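Local coordinates for probable intron-encoded endonuclease 1 (Wickerhamomyces canadensis, PDB 6X1J), which cleaves DNA at its recognition sequence as a LAGLIDADG homing endonuclease that takes part in the homing of a mitochondrial 21S rRNA gene intron, at residues Gly116-Glu121 and Lys128-Leu133; Lys159-Val164 and Lys206-Phe211; Phe170-Val175 and Ile192-Asn197. All coordinates share one frame; numbering follows the deposited sequence. Where two conformers were deposited one is given.

In the fold
Contact 2 is the most buried of the three, contacts 1 and 3 are only partly buried, and contact 3 includes hydrogen bonds to DNA bases. Contacts 2 and 3 serve the same antiparallel sheet: 159-164 and 206-211 set helix 208-215 against strand 163-165, while 170-175 and 192-197 set helix 172-186 against an outermost strand, 191-195. Contact 1, about 18 Å from contact 3 between centres, joins helix 113-119 to the turn leading into helix 131-134. Chemistry follows place. Polar bonds and a cation-pi pair mix with apolar contacts in contact 1, contact 2 meets through carbon, and contact 3 divides into apolar helix-strand packing and base recognition.

Contact 1: Gly116-Glu121 and Lys128-Leu133; sequences GYYFME and KPDLVL
Tyr118 and Lys128 meet with the lysine chain passing over one face of the tyrosine ring. Lys128 CG stands 3.8 Å from the Tyr118 ring centroid and 14° off the ring normal, a CH-pi contact. Bends at chi2 and chi4 then return the amino group to the backbone, where Lys128 NZ gives a hydrogen bond of 3.1 Å to Tyr118 O. The same ammonium is an off-centre cation-pi partner of the ring, with NZ 5.0 Å from the Tyr118 centroid. At the far end of the ring Tyr118 OH donates to Asp130 OD1 over 2.7 Å; the carboxylate oxygen lies in the ring plane, yet the hydroxyl reaches it from above the carboxylate plane. Apolar contact is added by Leu131 CD1, which serves two rings, lying 4.0 Å from Tyr118 CE2 and 3.8 Å from Phe119 CZ.

Two features place these groups. Tyr118 holds CG opposite its own nitrogen (chi1 -171°), which sends the ring out to the 128-133 segment. A type I turn from Lys128 to Leu131, closed by Leu131 N to Lys128 O, brings the lysine, aspartate and leucine round the tyrosine, and Asn134 binds the other carboxylate oxygen of Asp130. Replacing Tyr118 by an alanine would probably leave Asp130 OD1 without its hydroxyl donor and the Lys128 methylenes without a ring to lie on.

Phe119 and Leu131 also pack on helix 34-45, through Ile44 and Leu45 respectively, and Leu131 reaches Leu178 of helix 172-186. The contact thus links the C-terminal end of helix 113-119 to the start of helix 131-134, beside those two longer helices.

Contact 2: Lys159-Val164 and Lys206-Phe211; sequences KNKSLV and KDYELF
Tyr208 lies against Lys161 where a helix packs on an antiparallel sheet of the LAGLIDADG endonuclease fold, helix 208-215 resting beside strand 163-165. Lys206 and Asp207, a short 3-10 segment, lead into that helix; Asp207 O accepts from Phe211 N in its first turn, and the Asp207 carboxylate is held by Asn189 N.

Tyr208 has CG opposite its backbone nitrogen (chi1 -179°), which directs the ring to the loop before the strand. Lys161 crosses one face: CD sits 3.9 Å from the Tyr208 centroid, 18° off the normal, a CH-pi contact placed toward the rim. Nearer the backbone, Lys161 CB is 3.6 Å from Tyr208 CD1. Beyond the ring Tyr208 OH bonds to Leu227 O, so the ring is covered on one face by Lys161 and tied at its hydroxyl. Glu209, next in line, brings its carboxylate near the lysine ammonium without touching it.

One turn later Phe211 meets Leu163, whose CD1 is 3.6 Å from Phe211 CD2 and 4.1 Å from Tyr208 CD1; one methyl thereby bridges two aromatic residues of the helix. Phe145 meets Phe211 edge-to-face.

Behind Lys161, on residues that do not touch the helix, an Asx turn shapes the loop: Asn160 OD1 accepts Ser162 N at 3.2 Å and Ser162 OG at 2.8 Å.

Contact 3: Phe170-Val175 and Ile192-Asn197; sequences FKKEEV and IKFNKN. With nucleotides of chain B; nucleotides of chain C.
Apolar packing between Lys172, Val175, Ile192 and Phe194 joins the helix to the strand. Ile192 CD1 is the shared point: it lies 4.1 Å from Lys172 CG and 4.2 Å from Val175 CG1. With CG1 of Ile192 opposite the backbone nitrogen (chi1 -164°), this methyl reaches the first turn of helix 172-186. Lys172 crosses the isoleucine at about a right angle and runs on, extended, until its CE comes 3.8 Å from Phe194 CZ. Lys172 and Phe194 are exposed, so the packing has a solvent-facing margin.

A side-chain hydrogen bond holds the start of the helix: Glu174 OE1 accepts from N of Lys171, the N-cap residue, at 2.8 Å, nearly straight at 173°, through the lone pair turned away from the other oxygen. That other oxygen is bound by Ile127 N.

Base recognition belongs to the far end of the second segment. Asn195 bridges two neighbouring base pairs: its OD1 accepts, at 2.9 Å and almost linear at 176°, from N4 of DC17 of chain C, the cytosine paired with DG10 of chain B, while its ND2 donates to O6 of DG9 of chain B, one step along, at 2.8 Å. Gln168 also donates to Asn195 OD1, which would help set the amide's orientation. Lys196, bent at chi2 and chi4, puts NZ against DG10 of chain B, the partner of DC17, 2.9 Å from its N7 and also bonded to its O6 and to a thymine O4.

Strand 191-195 is an outermost strand of its sheet, and strand 198-203 runs antiparallel to it. Val175 and Ile192 both rest on Pro199 of that neighbour, with Val175 also on Ile201, so the start of helix 172-186 is seated over two adjoining strands.

Contact 1: Gly116-Glu121 and Lys128-Leu133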
loop_
_atom_site.group_PDB
_atom_site.type_symbol
_atom_site.label_atom_id
_atom_site.label_comp_id
_atom_site.label_asym_id
_atom_site.label_seq_id
_atom_site.Cartn_x
_atom_site.Cartn_y
_atom_site.Cartn_z
ATOM N N GLY A 116 6.948 -2.680 -10.388
ATOM C CA GLY A 116 6.535 -1.526 -11.199
ATOM C C GLY A 116 5.953 -1.949 -12.552
ATOM O O GLY A 116 4.893 -1.394 -12.924
ATOM N N TYR A 117 6.623 -2.868 -13.290
ATOM C CA TYR A 117 6.171 -3.300 -14.644
ATOM C C TYR A 117 4.953 -4.207 -14.489
ATOM O O TYR A 117 4.077 -4.159 -15.350
ATOM C CB TYR A 117 7.308 -3.912 -15.473
ATOM C CG TYR A 117 8.250 -2.880 -16.057
ATOM C CD1 TYR A 117 7.801 -1.907 -16.948
ATOM C CD2 TYR A 117 9.597 -2.857 -15.709
ATOM C CE1 TYR A 117 8.657 -0.948 -17.476
ATOM C CE2 TYR A 117 10.467 -1.911 -16.234
ATOM C CZ TYR A 117 9.994 -0.945 -17.107
ATOM O OH TYR A 117 10.874 -0.037 -17.636
ATOM N N TYR A 118 4.852 -4.924 -13.367
ATOM C CA TYR A 118 3.755 -5.878 -13.110
ATOM C C TYR A 118 2.432 -5.130 -12.915
ATOM O O TYR A 118 1.381 -5.624 -13.433
ATOM C CB TYR A 118 4.130 -6.772 -11.930
ATOM C CG TYR A 118 3.173 -7.908 -11.746
ATOM C CD1 TYR A 118 3.270 -9.050 -12.517
ATOM C CD2 TYR A 118 2.138 -7.817 -10.842
ATOM C CE1 TYR A 118 2.355 -10.083 -12.390
ATOM C CE2 TYR A 118 1.219 -8.842 -10.690
ATOM C CZ TYR A 118 1.323 -9.976 -11.475
ATOM O OH TYR A 118 0.424 -10.982 -11.324
ATOM N N PHE A 119 2.472 -3.971 -12.247
ATOM C CA PHE A 119 1.278 -3.177 -11.846
ATOM C C PHE A 119 0.972 -2.042 -12.819
ATOM O O PHE A 119 -0.217 -1.693 -12.976
ATOM C CB PHE A 119 1.456 -2.561 -10.455
ATOM C CG PHE A 119 1.019 -3.508 -9.381
ATOM C CD1 PHE A 119 -0.329 -3.674 -9.121
ATOM C CD2 PHE A 119 1.938 -4.287 -8.699
ATOM C CE1 PHE A 119 -0.739 -4.600 -8.179
ATOM C CE2 PHE A 119 1.516 -5.204 -7.752
ATOM C CZ PHE A 119 0.182 -5.346 -7.484
ATOM N N MET A 120 1.993 -1.413 -13.380
ATOM C CA MET A 120 1.741 -0.171 -14.162
ATOM C C MET A 120 1.800 -0.468 -15.666
ATOM O O MET A 120 2.774 -1.078 -16.120
ATOM C CB MET A 120 2.752 0.921 -13.814
ATOM C CG MET A 120 2.801 1.251 -12.345
ATOM S SD MET A 120 1.247 2.034 -11.751
ATOM C CE MET A 120 1.016 0.915 -10.384
ATOM N N GLU A 121 0.837 0.058 -16.401
ATOM C CA GLU A 121 0.667 -0.139 -17.853
ATOM C C GLU A 121 -0.026 1.109 -18.373
ATOM O O GLU A 121 -1.195 1.294 -18.023
ATOM C CB GLU A 121 -0.176 -1.400 -18.067
ATOM C CG GLU A 121 -0.256 -1.891 -19.502
ATOM C CD GLU A 121 -1.112 -3.140 -19.645
ATOM O OE1 GLU A 121 -0.522 -4.259 -19.733
ATOM O OE2 GLU A 121 -2.370 -2.984 -19.627
ATOM N N LYS A 128 -3.403 -7.759 -12.808
ATOM C CA LYS A 128 -2.894 -8.887 -13.615
ATOM C C LYS A 128 -3.682 -10.124 -13.248
ATOM O O LYS A 128 -4.019 -10.307 -12.083
ATOM C CB LYS A 128 -1.394 -9.067 -13.355
ATOM C CG LYS A 128 -0.521 -8.102 -14.136
ATOM C CD LYS A 128 -0.174 -8.654 -15.510
ATOM C CE LYS A 128 0.237 -7.599 -16.504
ATOM N NZ LYS A 128 1.576 -7.090 -16.156
ATOM N N PRO A 129 -4.031 -10.979 -14.242
ATOM C CA PRO A 129 -4.871 -12.134 -13.982
ATOM C C PRO A 129 -4.267 -13.062 -12.930
ATOM O O PRO A 129 -5.072 -13.729 -12.304
ATOM C CB PRO A 129 -5.002 -12.858 -15.327
ATOM C CG PRO A 129 -4.626 -11.812 -16.376
ATOM C CD PRO A 129 -3.711 -10.827 -15.677
ATOM N N ASP A 130 -2.942 -13.066 -12.687
ATOM C CA ASP A 130 -2.393 -14.064 -11.726
ATOM C C ASP A 130 -1.930 -13.379 -10.430
ATOM O O ASP A 130 -1.186 -14.030 -9.612
ATOM C CB ASP A 130 -1.289 -14.912 -12.351
ATOM C CG ASP A 130 0.020 -14.189 -12.588
ATOM O OD1 ASP A 130 -0.026 -13.007 -13.046
ATOM O OD2 ASP A 130 1.069 -14.827 -12.345
ATOM N N LEU A 131 -2.231 -12.095 -10.293
ATOM C CA LEU A 131 -1.811 -11.325 -9.086
ATOM C C LEU A 131 -2.163 -12.092 -7.798
ATOM O O LEU A 131 -1.265 -12.298 -6.945
ATOM C CB LEU A 131 -2.505 -9.973 -9.088
ATOM C CG LEU A 131 -2.448 -9.208 -7.761
ATOM C CD1 LEU A 131 -1.002 -8.931 -7.357
ATOM C CD2 LEU A 131 -3.214 -7.905 -7.925
ATOM N N VAL A 132 -3.431 -12.473 -7.630
ATOM C CA VAL A 132 -3.871 -13.063 -6.345
ATOM C C VAL A 132 -3.152 -14.406 -6.156
ATOM O O VAL A 132 -2.487 -14.596 -5.104
ATOM C CB VAL A 132 -5.404 -13.211 -6.265
ATOM C CG1 VAL A 132 -5.830 -14.073 -5.091
ATOM C CG2 VAL A 132 -6.100 -11.861 -6.201
ATOM N N LEU A 133 -3.203 -15.272 -7.176
ATOM C CA LEU A 133 -2.691 -16.655 -7.054
ATOM C C LEU A 133 -1.207 -16.555 -6.709
ATOM O O LEU A 133 -0.788 -17.168 -5.728
ATOM C CB LEU A 133 -2.924 -17.489 -8.328
ATOM C CG LEU A 133 -2.399 -18.938 -8.236
ATOM C CD1 LEU A 133 -3.250 -19.778 -7.294
ATOM C CD2 LEU A 133 -2.276 -19.644 -9.600
#

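Contact 2: Lys159-Val164 and Lys206-Phe211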
loop_
_atom_site.group_PDB
_atom_site.type_symbol
_atom_site.label_atom_id
_atom_site.label_comp_id
_atom_site.label_asym_id
_atom_site.label_seq_id
_atom_site.Cartn_x
_atom_site.Cartn_y
_atom_site.Cartn_z
ATOM N N LYS A 159 -23.265 -4.285 15.491
ATOM C CA LYS A 159 -22.872 -5.711 15.595
ATOM C C LYS A 159 -22.450 -6.180 14.196
ATOM O O LYS A 159 -22.080 -7.344 14.059
ATOM C CB LYS A 159 -24.037 -6.473 16.236
ATOM C CG LYS A 159 -24.396 -5.998 17.646
ATOM C CD LYS A 159 -23.705 -6.789 18.747
ATOM C CE LYS A 159 -23.728 -6.118 20.108
ATOM N NZ LYS A 159 -23.364 -7.061 21.203
ATOM N N ASN A 160 -22.636 -5.338 13.186
ATOM C CA ASN A 160 -22.321 -5.688 11.776
ATOM C C ASN A 160 -20.842 -5.382 11.535
ATOM O O ASN A 160 -20.526 -4.194 11.353
ATOM C CB ASN A 160 -23.137 -4.892 10.764
ATOM C CG ASN A 160 -22.958 -5.341 9.326
ATOM O OD1 ASN A 160 -22.229 -6.316 9.030
ATOM N ND2 ASN A 160 -23.655 -4.634 8.435
ATOM N N LYS A 161 -20.011 -6.422 11.485
ATOM C CA LYS A 161 -18.525 -6.307 11.317
ATOM C C LYS A 161 -18.095 -6.545 9.859
ATOM O O LYS A 161 -16.890 -6.927 9.619
ATOM C CB LYS A 161 -17.851 -7.335 12.224
ATOM C CG LYS A 161 -18.167 -7.168 13.697
ATOM C CD LYS A 161 -17.573 -8.256 14.570
ATOM C CE LYS A 161 -17.969 -8.085 16.022
ATOM N NZ LYS A 161 -16.906 -8.516 16.956
ATOM N N SER A 162 -19.012 -6.330 8.903
ATOM C CA SER A 162 -18.692 -6.221 7.462
ATOM C C SER A 162 -17.592 -5.159 7.259
ATOM O O SER A 162 -17.570 -4.124 7.958
ATOM C CB SER A 162 -19.934 -5.943 6.663
ATOM O OG SER A 162 -20.811 -7.068 6.728
ATOM N N LEU A 163 -16.654 -5.455 6.364
ATOM C CA LEU A 163 -15.514 -4.586 5.991
ATOM C C LEU A 163 -15.526 -4.331 4.484
ATOM O O LEU A 163 -16.250 -4.994 3.767
ATOM C CB LEU A 163 -14.223 -5.284 6.407
ATOM C CG LEU A 163 -14.114 -5.567 7.902
ATOM C CD1 LEU A 163 -12.929 -6.490 8.180
ATOM C CD2 LEU A 163 -14.001 -4.254 8.678
ATOM N N VAL A 164 -14.746 -3.347 4.068
ATOM C CA VAL A 164 -14.656 -2.871 2.671
ATOM C C VAL A 164 -13.167 -2.757 2.314
ATOM O O VAL A 164 -12.356 -2.364 3.202
ATOM C CB VAL A 164 -15.398 -1.552 2.528
ATOM C CG1 VAL A 164 -15.388 -1.076 1.115
ATOM C CG2 VAL A 164 -16.832 -1.668 3.005
ATOM N N LYS A 206 -19.912 -12.513 8.261
ATOM C CA LYS A 206 -19.611 -13.922 8.612
ATOM C C LYS A 206 -18.177 -14.254 8.172
ATOM O O LYS A 206 -17.689 -15.315 8.628
ATOM C CB LYS A 206 -20.644 -14.852 7.979
ATOM C CG LYS A 206 -20.516 -15.104 6.487
ATOM C CD LYS A 206 -21.737 -15.826 5.951
ATOM C CE LYS A 206 -21.506 -16.546 4.648
ATOM N NZ LYS A 206 -21.266 -15.586 3.551
ATOM N N ASP A 207 -17.513 -13.392 7.374
ATOM C CA ASP A 207 -16.050 -13.542 7.090
ATOM C C ASP A 207 -15.190 -12.840 8.151
ATOM O O ASP A 207 -13.944 -12.985 8.099
ATOM C CB ASP A 207 -15.660 -13.008 5.711
ATOM C CG ASP A 207 -15.972 -13.979 4.599
ATOM O OD1 ASP A 207 -16.203 -15.166 4.931
ATOM O OD2 ASP A 207 -15.997 -13.537 3.427
ATOM N N TYR A 208 -15.782 -12.146 9.122
ATOM C CA TYR A 208 -14.990 -11.266 10.037
ATOM C C TYR A 208 -13.925 -12.043 10.813
ATOM O O TYR A 208 -12.800 -11.576 10.801
ATOM C CB TYR A 208 -15.825 -10.521 11.079
ATOM C CG TYR A 208 -14.965 -9.644 11.951
ATOM C CD1 TYR A 208 -14.497 -8.427 11.487
ATOM C CD2 TYR A 208 -14.571 -10.048 13.213
ATOM C CE1 TYR A 208 -13.697 -7.614 12.273
ATOM C CE2 TYR A 208 -13.761 -9.251 14.009
ATOM C CZ TYR A 208 -13.328 -8.018 13.542
ATOM O OH TYR A 208 -12.516 -7.213 14.300
ATOM N N GLU A 209 -14.258 -13.163 11.474
ATOM C CA GLU A 209 -13.291 -13.919 12.314
ATOM C C GLU A 209 -12.136 -14.401 11.423
ATOM O O GLU A 209 -10.985 -14.204 11.828
ATOM C CB GLU A 209 -13.950 -15.044 13.118
ATOM C CG GLU A 209 -14.619 -14.585 14.424
ATOM C CD GLU A 209 -13.849 -13.636 15.349
ATOM O OE1 GLU A 209 -12.762 -14.013 15.857
ATOM O OE2 GLU A 209 -14.343 -12.506 15.579
ATOM N N LEU A 210 -12.429 -14.851 10.200
ATOM C CA LEU A 210 -11.427 -15.381 9.241
ATOM C C LEU A 210 -10.481 -14.242 8.866
ATOM O O LEU A 210 -9.259 -14.420 9.019
ATOM C CB LEU A 210 -12.127 -15.957 8.000
ATOM C CG LEU A 210 -11.220 -16.315 6.810
ATOM C CD1 LEU A 210 -10.144 -17.301 7.233
ATOM C CD2 LEU A 210 -12.030 -16.905 5.665
ATOM N N PHE A 211 -11.035 -13.115 8.414
ATOM C CA PHE A 211 -10.249 -11.974 7.884
ATOM C C PHE A 211 -9.339 -11.464 8.996
ATOM O O PHE A 211 -8.109 -11.444 8.862
ATOM C CB PHE A 211 -11.163 -10.876 7.378
ATOM C CG PHE A 211 -10.446 -9.800 6.615
ATOM C CD1 PHE A 211 -10.082 -9.995 5.292
ATOM C CD2 PHE A 211 -10.136 -8.599 7.212
ATOM C CE1 PHE A 211 -9.459 -8.989 4.566
ATOM C CE2 PHE A 211 -9.483 -7.601 6.498
ATOM C CZ PHE A 211 -9.174 -7.785 5.169
#

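Contact 3: Phe170-Val175 and Ile192-Asn197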
loop_
_atom_site.group_PDB
_atom_site.type_symbol
_atom_site.label_atom_id
_atom_site.label_comp_id
_atom_site.label_asym_id
_atom_site.label_seq_id
_atom_site.Cartn_x
_atom_site.Cartn_y
_atom_site.Cartn_z
ATOM N N PHE A 170 -9.969 0.893 -9.725
ATOM C CA PHE A 170 -9.778 -0.242 -10.674
ATOM C C PHE A 170 -11.033 -0.418 -11.555
ATOM O O PHE A 170 -12.115 0.168 -11.261
ATOM C CB PHE A 170 -9.425 -1.535 -9.926
ATOM C CG PHE A 170 -8.078 -1.499 -9.243
ATOM C CD1 PHE A 170 -6.916 -1.555 -9.985
ATOM C CD2 PHE A 170 -7.974 -1.355 -7.870
ATOM C CE1 PHE A 170 -5.678 -1.474 -9.365
ATOM C CE2 PHE A 170 -6.739 -1.283 -7.249
ATOM C CZ PHE A 170 -5.585 -1.343 -7.999
ATOM N N LYS A 171 -10.920 -1.227 -12.603
ATOM C CA LYS A 171 -12.066 -1.556 -13.496
ATOM C C LYS A 171 -12.973 -2.570 -12.793
ATOM O O LYS A 171 -12.478 -3.391 -11.967
ATOM C CB LYS A 171 -11.582 -2.130 -14.829
ATOM C CG LYS A 171 -10.507 -1.357 -15.588
ATOM C CD LYS A 171 -10.988 -0.070 -16.194
ATOM C CE LYS A 171 -10.772 1.117 -15.277
ATOM N NZ LYS A 171 -11.481 2.322 -15.770
ATOM N N LYS A 172 -14.265 -2.564 -13.136
ATOM C CA LYS A 172 -15.242 -3.541 -12.593
ATOM C C LYS A 172 -14.673 -4.958 -12.778
ATOM O O LYS A 172 -14.686 -5.767 -11.792
ATOM C CB LYS A 172 -16.599 -3.302 -13.263
ATOM C CG LYS A 172 -17.767 -4.112 -12.733
ATOM C CD LYS A 172 -18.959 -4.162 -13.697
ATOM C CE LYS A 172 -20.184 -4.835 -13.107
ATOM N NZ LYS A 172 -21.168 -5.212 -14.147
ATOM N N GLU A 173 -14.175 -5.238 -13.986
ATOM C CA GLU A 173 -13.764 -6.592 -14.439
ATOM C C GLU A 173 -12.507 -7.011 -13.667
ATOM O O GLU A 173 -12.387 -8.208 -13.329
ATOM C CB GLU A 173 -13.614 -6.570 -15.962
ATOM C CG GLU A 173 -14.942 -6.360 -16.691
ATOM C CD GLU A 173 -15.584 -4.981 -16.588
ATOM O OE1 GLU A 173 -14.892 -4.012 -16.172
ATOM O OE2 GLU A 173 -16.779 -4.875 -16.917
ATOM N N GLU A 174 -11.654 -6.031 -13.349
ATOM C CA GLU A 174 -10.461 -6.165 -12.453
ATOM C C GLU A 174 -10.898 -6.536 -11.023
ATOM O O GLU A 174 -10.419 -7.561 -10.470
ATOM C CB GLU A 174 -9.667 -4.860 -12.508
ATOM C CG GLU A 174 -8.864 -4.678 -13.783
ATOM C CD GLU A 174 -7.971 -3.458 -13.801
ATOM O OE1 GLU A 174 -8.443 -2.379 -13.374
ATOM O OE2 GLU A 174 -6.799 -3.606 -14.158
ATOM N N VAL A 175 -11.856 -5.813 -10.444
ATOM C CA VAL A 175 -12.353 -6.148 -9.077
ATOM C C VAL A 175 -12.991 -7.539 -9.095
ATOM O O VAL A 175 -12.714 -8.339 -8.138
ATOM C CB VAL A 175 -13.280 -5.047 -8.506
ATOM C CG1 VAL A 175 -13.766 -5.382 -7.120
ATOM C CG2 VAL A 175 -12.566 -3.700 -8.473
ATOM N N ILE A 192 -19.023 -8.057 -4.816
ATOM C CA ILE A 192 -18.843 -6.699 -5.390
ATOM C C ILE A 192 -19.976 -5.771 -4.927
ATOM O O ILE A 192 -21.081 -6.242 -4.615
ATOM C CB ILE A 192 -18.704 -6.755 -6.925
ATOM C CG1 ILE A 192 -18.123 -5.443 -7.458
ATOM C CG2 ILE A 192 -20.020 -7.120 -7.640
ATOM C CD1 ILE A 192 -17.577 -5.524 -8.859
ATOM N N LYS A 193 -19.666 -4.480 -4.852
ATOM C CA LYS A 193 -20.612 -3.371 -4.602
ATOM C C LYS A 193 -20.076 -2.135 -5.312
ATOM O O LYS A 193 -18.955 -2.196 -5.876
ATOM C CB LYS A 193 -20.750 -3.015 -3.122
ATOM C CG LYS A 193 -21.046 -4.155 -2.166
ATOM C CD LYS A 193 -22.503 -4.338 -1.935
ATOM C CE LYS A 193 -22.755 -5.143 -0.684
ATOM N NZ LYS A 193 -23.965 -5.950 -0.880
ATOM N N PHE A 194 -20.831 -1.043 -5.245
ATOM C CA PHE A 194 -20.559 0.198 -5.993
ATOM C C PHE A 194 -20.619 1.356 -5.014
ATOM O O PHE A 194 -21.464 1.375 -4.107
ATOM C CB PHE A 194 -21.500 0.260 -7.191
ATOM C CG PHE A 194 -21.201 -0.879 -8.126
ATOM C CD1 PHE A 194 -20.230 -0.754 -9.107
ATOM C CD2 PHE A 194 -21.755 -2.120 -7.901
ATOM C CE1 PHE A 194 -19.887 -1.829 -9.915
ATOM C CE2 PHE A 194 -21.432 -3.188 -8.726
ATOM C CZ PHE A 194 -20.488 -3.044 -9.723
ATOM N N ASN A 195 -19.670 2.261 -5.166
ATOM C CA ASN A 195 -19.617 3.515 -4.397
ATOM C C ASN A 195 -19.320 4.614 -5.434
ATOM O O ASN A 195 -18.313 4.494 -6.159
ATOM C CB ASN A 195 -18.676 3.331 -3.199
ATOM C CG ASN A 195 -18.477 4.638 -2.464
ATOM O OD1 ASN A 195 -17.364 5.179 -2.416
ATOM N ND2 ASN A 195 -19.585 5.217 -2.018
ATOM N N LYS A 196 -20.222 5.589 -5.583
ATOM C CA LYS A 196 -20.209 6.576 -6.703
ATOM C C LYS A 196 -19.967 5.850 -8.041
ATOM O O LYS A 196 -19.051 6.222 -8.786
ATOM C CB LYS A 196 -19.144 7.638 -6.440
ATOM C CG LYS A 196 -19.241 8.302 -5.076
ATOM C CD LYS A 196 -19.416 9.802 -5.131
ATOM C CE LYS A 196 -19.384 10.407 -3.748
ATOM N NZ LYS A 196 -18.323 11.427 -3.636
ATOM N N ASN A 197 -20.742 4.804 -8.315
ATOM C CA ASN A 197 -20.687 4.025 -9.582
ATOM C C ASN A 197 -19.327 3.351 -9.810
ATOM O O ASN A 197 -19.147 2.802 -10.915
ATOM C CB ASN A 197 -21.094 4.894 -10.779
ATOM C CG ASN A 197 -22.593 4.826 -10.976
ATOM O OD1 ASN A 197 -23.342 5.507 -10.276
ATOM N ND2 ASN A 197 -23.034 3.942 -11.860
ATOM P P DG B 9 -26.786 12.047 -3.989
ATOM O OP1 DG B 9 -27.766 13.141 -4.120
ATOM O OP2 DG B 9 -26.287 11.340 -5.206
ATOM O "O5'" DG B 9 -25.562 12.638 -3.170
ATOM C "C5'" DG B 9 -25.834 13.229 -1.899
ATOM C "C4'" DG B 9 -24.545 13.489 -1.163
ATOM O "O4'" DG B 9 -23.955 12.238 -0.737
ATOM C "C3'" DG B 9 -23.472 14.216 -1.969
ATOM O "O3'" DG B 9 -22.961 15.247 -1.131
ATOM C "C2'" DG B 9 -22.471 13.119 -2.273
ATOM C "C1'" DG B 9 -22.592 12.300 -1.021
ATOM N N9 DG B 9 -22.062 10.951 -1.062
ATOM C C8 DG B 9 -22.196 10.007 -2.050
ATOM N N7 DG B 9 -21.558 8.898 -1.787
ATOM C C5 DG B 9 -20.950 9.135 -0.560
ATOM C C6 DG B 9 -20.098 8.309 0.224
ATOM O O6 DG B 9 -19.709 7.155 -0.003
ATOM N N1 DG B 9 -19.711 8.945 1.398
ATOM C C2 DG B 9 -20.072 10.216 1.766
ATOM N N2 DG B 9 -19.582 10.650 2.947
ATOM N N3 DG B 9 -20.852 11.003 1.035
ATOM C C4 DG B 9 -21.265 10.393 -0.094
ATOM P P DG B 10 -22.012 16.368 -1.728
ATOM O OP1 DG B 10 -22.863 17.435 -2.294
ATOM O OP2 DG B 10 -21.004 15.712 -2.605
ATOM O "O5'" DG B 10 -21.252 16.906 -0.424
ATOM C "C5'" DG B 10 -21.610 16.550 0.932
ATOM C "C4'" DG B 10 -20.399 16.689 1.829
ATOM O "O4'" DG B 10 -19.739 15.401 1.964
ATOM C "C3'" DG B 10 -19.322 17.647 1.310
ATOM O "O3'" DG B 10 -18.593 18.152 2.435
ATOM C "C2'" DG B 10 -18.376 16.728 0.559
ATOM C "C1'" DG B 10 -18.436 15.433 1.380
ATOM N N9 DG B 10 -18.303 14.229 0.564
ATOM C C8 DG B 10 -18.968 14.007 -0.620
ATOM N N7 DG B 10 -18.726 12.834 -1.132
ATOM C C5 DG B 10 -17.857 12.236 -0.229
ATOM C C6 DG B 10 -17.270 10.938 -0.240
ATOM O O6 DG B 10 -17.396 10.039 -1.083
ATOM N N1 DG B 10 -16.472 10.727 0.880
ATOM C C2 DG B 10 -16.264 11.639 1.887
ATOM N N2 DG B 10 -15.444 11.230 2.877
ATOM N N3 DG B 10 -16.827 12.846 1.924
ATOM C C4 DG B 10 -17.598 13.077 0.835
ATOM P P DC C 17 -8.657 4.980 0.178
ATOM O OP1 DC C 17 -7.310 5.577 0.026
ATOM O OP2 DC C 17 -8.979 3.761 -0.619
ATOM O "O5'" DC C 17 -8.883 4.732 1.739
ATOM C "C5'" DC C 17 -10.074 4.170 2.368
ATOM C "C4'" DC C 17 -10.673 5.183 3.322
ATOM O "O4'" DC C 17 -11.501 6.152 2.616
ATOM C "C3'" DC C 17 -11.508 4.674 4.498
ATOM O "O3'" DC C 17 -11.018 5.329 5.695
ATOM C "C2'" DC C 17 -12.922 5.057 4.099
ATOM C "C1'" DC C 17 -12.744 6.313 3.280
ATOM N N1 DC C 17 -13.794 6.561 2.252
ATOM C C2 DC C 17 -14.325 7.853 2.076
ATOM O O2 DC C 17 -13.937 8.778 2.811
ATOM N N3 DC C 17 -15.251 8.061 1.111
ATOM C C4 DC C 17 -15.618 7.058 0.313
ATOM N N4 DC C 17 -16.551 7.301 -0.611
ATOM C C5 DC C 17 -15.078 5.748 0.454
ATOM C C6 DC C 17 -14.160 5.553 1.411
#